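Local coordinates for Mgp-operon protein 3 (Mycoplasma pneumoniae, PDB 6RJ1) that is an extracellular adhesion protein, the P40/P90 adhesin, and probably helps the bacterium attach to sugars on host cells, at residues N258-K261 / T262-E265; E703-S706 / A707-A711. All coordinates share one frame; numbering follows the deposited sequence.

Both contacts are turns of single helices, each joining side chains and backbone groups a few residues apart. Contact 1 comes first along the chain, in helix 253-267, and contact 2 follows in helix 701-712. Their centres are 45 Å apart and their nearest atoms about 36 Å, so neither touches the other. Contact 1 lies on the periphery, 30 Å from the centre of the chain, with strand 239-241 beneath one face. Contact 2 is more deeply set, its helix lying against strands of two large mixed sheets. The pair thus contrasts a peripheral helix, with a salt bridge on its surface, with one built into the beta-rich body of this adhesin.

Contact 1: residues N258-K261 / T262-E265; sequences NSEK and TTAE
Lys-261 and Glu-265 stand one helical turn apart and lean together at their ends, their side chains meeting at a slant. The lysine leaves with CG anti to the backbone N (chi1 177°), then folds twice, at chi3 and chi4, which brings its ammonium round to the carboxylate. Lys-261 NZ lies 2.8 Å from Glu-265 OE1, reached on the syn side and somewhat out of the carboxylate plane. A weaker bond of 3.1 Å joins NZ to Glu-265 OE2, so one ammonium spans both oxygens. Glutamate suits its place because its chain, extended beyond CG, carries the charge back along the helix, while CG rests on Lys-261 O.

Thr-262 turns its hydroxyl back along the helix. With chi1 at 59°, OG1 sits between the backbone N and the carbonyl carbon, where it gives a 2.7 Å hydrogen bond to Ser-259 O in the carbonyl plane. The N-H of Thr-262 adds a weak bond to this same oxygen, three residues back.

Glu-260 crosses Thr-263 so that OE2 lies 3.5 Å from the methyl CG2; the polar end of this glutamate is hydrogen-bonded to Tyr-356. Small and buried, Ala-264 lets the helix lie against Tyr-239 of strand 239-241 and also touches Trp-256, two turns earlier in the same helix, while its N-H bonds to Glu-260 O. The whole is typical of a surface alpha-helix with one face on a strand: an i to i+4 Lys-Glu salt bridge and a threonine hydroxyl bonded back to a main-chain carbonyl.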
# COMPACT_ATOMS: atom_id res chain seq x y z
N ASN A 258 -11.29 -17.33 -23.25
CA ASN A 258 -11.55 -18.42 -24.19
C ASN A 258 -11.45 -19.83 -23.61
O ASN A 258 -12.20 -20.70 -24.06
CB ASN A 258 -10.66 -18.30 -25.43
CG ASN A 258 -10.84 -17.03 -26.25
OD1 ASN A 258 -11.81 -16.27 -26.09
ND2 ASN A 258 -9.89 -16.78 -27.14
N SER A 259 -10.53 -20.08 -22.65
CA SER A 259 -10.37 -21.44 -22.13
C SER A 259 -10.12 -21.55 -20.62
O SER A 259 -10.92 -22.18 -19.92
CB SER A 259 -9.27 -22.19 -22.89
OG SER A 259 -8.01 -21.54 -22.79
N GLU A 260 -9.01 -20.95 -20.13
CA GLU A 260 -8.54 -21.03 -18.74
C GLU A 260 -9.56 -20.62 -17.66
O GLU A 260 -9.41 -21.04 -16.51
CB GLU A 260 -7.23 -20.27 -18.58
CG GLU A 260 -6.25 -20.92 -17.62
CD GLU A 260 -5.83 -22.36 -17.86
OE1 GLU A 260 -5.78 -22.80 -19.03
OE2 GLU A 260 -5.53 -23.05 -16.85
N LYS A 261 -10.61 -19.85 -18.02
CA LYS A 261 -11.67 -19.46 -17.09
C LYS A 261 -12.41 -20.73 -16.65
O LYS A 261 -12.47 -21.00 -15.45
CB LYS A 261 -12.63 -18.46 -17.76
CG LYS A 261 -13.83 -18.03 -16.92
CD LYS A 261 -14.87 -17.24 -17.73
CE LYS A 261 -15.73 -18.09 -18.66
NZ LYS A 261 -16.71 -18.92 -17.92
N THR A 262 -12.90 -21.55 -17.62
CA THR A 262 -13.62 -22.81 -17.36
C THR A 262 -12.76 -23.82 -16.60
O THR A 262 -13.29 -24.56 -15.78
CB THR A 262 -14.22 -23.40 -18.65
OG1 THR A 262 -13.19 -23.66 -19.60
CG2 THR A 262 -15.30 -22.52 -19.27
N THR A 263 -11.43 -23.82 -16.85
CA THR A 263 -10.45 -24.68 -16.18
C THR A 263 -10.44 -24.35 -14.69
O THR A 263 -10.60 -25.26 -13.86
CB THR A 263 -9.07 -24.55 -16.85
OG1 THR A 263 -9.17 -24.96 -18.21
CG2 THR A 263 -8.00 -25.38 -16.15
N ALA A 264 -10.28 -23.05 -14.35
CA ALA A 264 -10.27 -22.54 -12.98
C ALA A 264 -11.62 -22.73 -12.29
O ALA A 264 -11.64 -23.07 -11.10
CB ALA A 264 -9.89 -21.07 -12.98
N GLU A 265 -12.73 -22.55 -13.02
CA GLU A 265 -14.10 -22.71 -12.52
C GLU A 265 -14.35 -24.13 -12.01
O GLU A 265 -14.96 -24.30 -10.94
CB GLU A 265 -15.13 -22.35 -13.61
CG GLU A 265 -15.33 -20.86 -13.82
CD GLU A 265 -16.10 -20.43 -15.05
OE1 GLU A 265 -16.46 -19.23 -15.12
OE2 GLU A 265 -16.35 -21.27 -15.95

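Contact 2: residues E703-S706 / A707-A711; sequences ELKS and ARENA
Leu-704 O receives two backbone N-H groups: a sound 3.1 Å hydrogen bond from Arg-708 N and a weak one from Ala-707 N, 3.2 Å away. The next two bonds along the helix are firmer, with Glu-709 N 3.0 Å from Lys-705 O and Asn-710 N 2.8 Å from Ser-706 O. Glu-703 O has a weak bond from Ala-707 N and also accepts the indole N-H of Trp-725.

Side chains divide by the face they occupy. Leu-704 and Ala-707 are buried, both touching Val-480 of strand 477-482; the methyl of Ala-707 also meets Tyr-478 of that strand and Val-723 of strand 723-732, a place where a small side chain suits. Helix 701-712 lies in the chain between strands 693-699 and 723-732, antiparallel neighbours in one mixed sheet, and also packs on strand 477-482 of another.

On the exposed face, Lys-705 and Glu-709 pass each other without joining their charges. Lysine CG is anti to the backbone N (chi1 -159°) and the chain then runs straight, so CE lies 3.6 Å from Glu-709 OE2 while NZ stays 4.7 Å from the same oxygen. Any attraction is probably loose and electrostatic. Ser-706 uses its short side chain to bond OG back to Ser-702 O, and bent Arg-708 takes its guanidinium away from the turn, where NE makes a weak hydrogen bond to Gln-464.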
# COMPACT_ATOMS: atom_id res chain seq x y z
N GLU A 703 0.09 22.81 0.50
CA GLU A 703 0.43 21.61 -0.26
C GLU A 703 -0.86 20.85 -0.60
O GLU A 703 -0.99 20.32 -1.71
CB GLU A 703 1.40 20.71 0.52
CG GLU A 703 2.82 21.26 0.61
CD GLU A 703 3.77 20.46 1.48
OE1 GLU A 703 3.45 20.26 2.68
OE2 GLU A 703 4.84 20.05 0.98
N LEU A 704 -1.82 20.84 0.33
CA LEU A 704 -3.13 20.22 0.14
C LEU A 704 -3.97 21.02 -0.86
O LEU A 704 -4.66 20.42 -1.67
CB LEU A 704 -3.88 20.09 1.47
CG LEU A 704 -3.42 18.97 2.41
CD1 LEU A 704 -4.02 19.13 3.79
CD2 LEU A 704 -3.75 17.59 1.85
N LYS A 705 -3.87 22.36 -0.81
CA LYS A 705 -4.59 23.28 -1.71
C LYS A 705 -4.12 23.10 -3.15
O LYS A 705 -4.94 23.22 -4.05
CB LYS A 705 -4.41 24.72 -1.26
CG LYS A 705 -5.49 25.66 -1.78
CD LYS A 705 -5.26 27.06 -1.28
CE LYS A 705 -6.20 28.04 -1.93
NZ LYS A 705 -6.22 29.36 -1.23
N SER A 706 -2.81 22.80 -3.35
CA SER A 706 -2.24 22.55 -4.67
C SER A 706 -2.81 21.28 -5.27
O SER A 706 -3.06 21.25 -6.47
CB SER A 706 -0.72 22.47 -4.59
OG SER A 706 -0.20 23.74 -4.22
N ALA A 707 -3.05 20.25 -4.43
CA ALA A 707 -3.63 18.98 -4.84
C ALA A 707 -5.09 19.15 -5.26
O ALA A 707 -5.52 18.53 -6.23
CB ALA A 707 -3.51 17.96 -3.72
N ARG A 708 -5.84 20.03 -4.55
CA ARG A 708 -7.24 20.34 -4.87
C ARG A 708 -7.31 21.11 -6.19
O ARG A 708 -8.14 20.78 -7.05
CB ARG A 708 -7.93 21.11 -3.73
CG ARG A 708 -9.26 21.75 -4.11
CD ARG A 708 -10.33 21.62 -3.05
NE ARG A 708 -10.20 22.62 -2.00
CZ ARG A 708 -11.18 23.42 -1.61
NH1 ARG A 708 -12.37 23.36 -2.20
NH2 ARG A 708 -10.98 24.30 -0.63
N GLU A 709 -6.42 22.11 -6.36
CA GLU A 709 -6.33 22.94 -7.56
C GLU A 709 -5.93 22.11 -8.77
O GLU A 709 -6.54 22.25 -9.84
CB GLU A 709 -5.36 24.12 -7.34
CG GLU A 709 -5.97 25.24 -6.51
CD GLU A 709 -5.03 26.34 -6.01
OE1 GLU A 709 -3.81 26.26 -6.26
OE2 GLU A 709 -5.54 27.28 -5.36
N ASN A 710 -4.94 21.20 -8.61
CA ASN A 710 -4.48 20.27 -9.65
C ASN A 710 -5.61 19.33 -10.09
O ASN A 710 -5.68 18.99 -11.27
CB ASN A 710 -3.27 19.48 -9.15
CG ASN A 710 -2.73 18.45 -10.10
OD1 ASN A 710 -1.93 18.73 -10.98
ND2 ASN A 710 -3.12 17.22 -9.90
N ALA A 711 -6.48 18.92 -9.16
CA ALA A 711 -7.62 18.04 -9.44
C ALA A 711 -8.73 18.77 -10.22
O ALA A 711 -9.33 18.18 -11.11
CB ALA A 711 -8.17 17.48 -8.14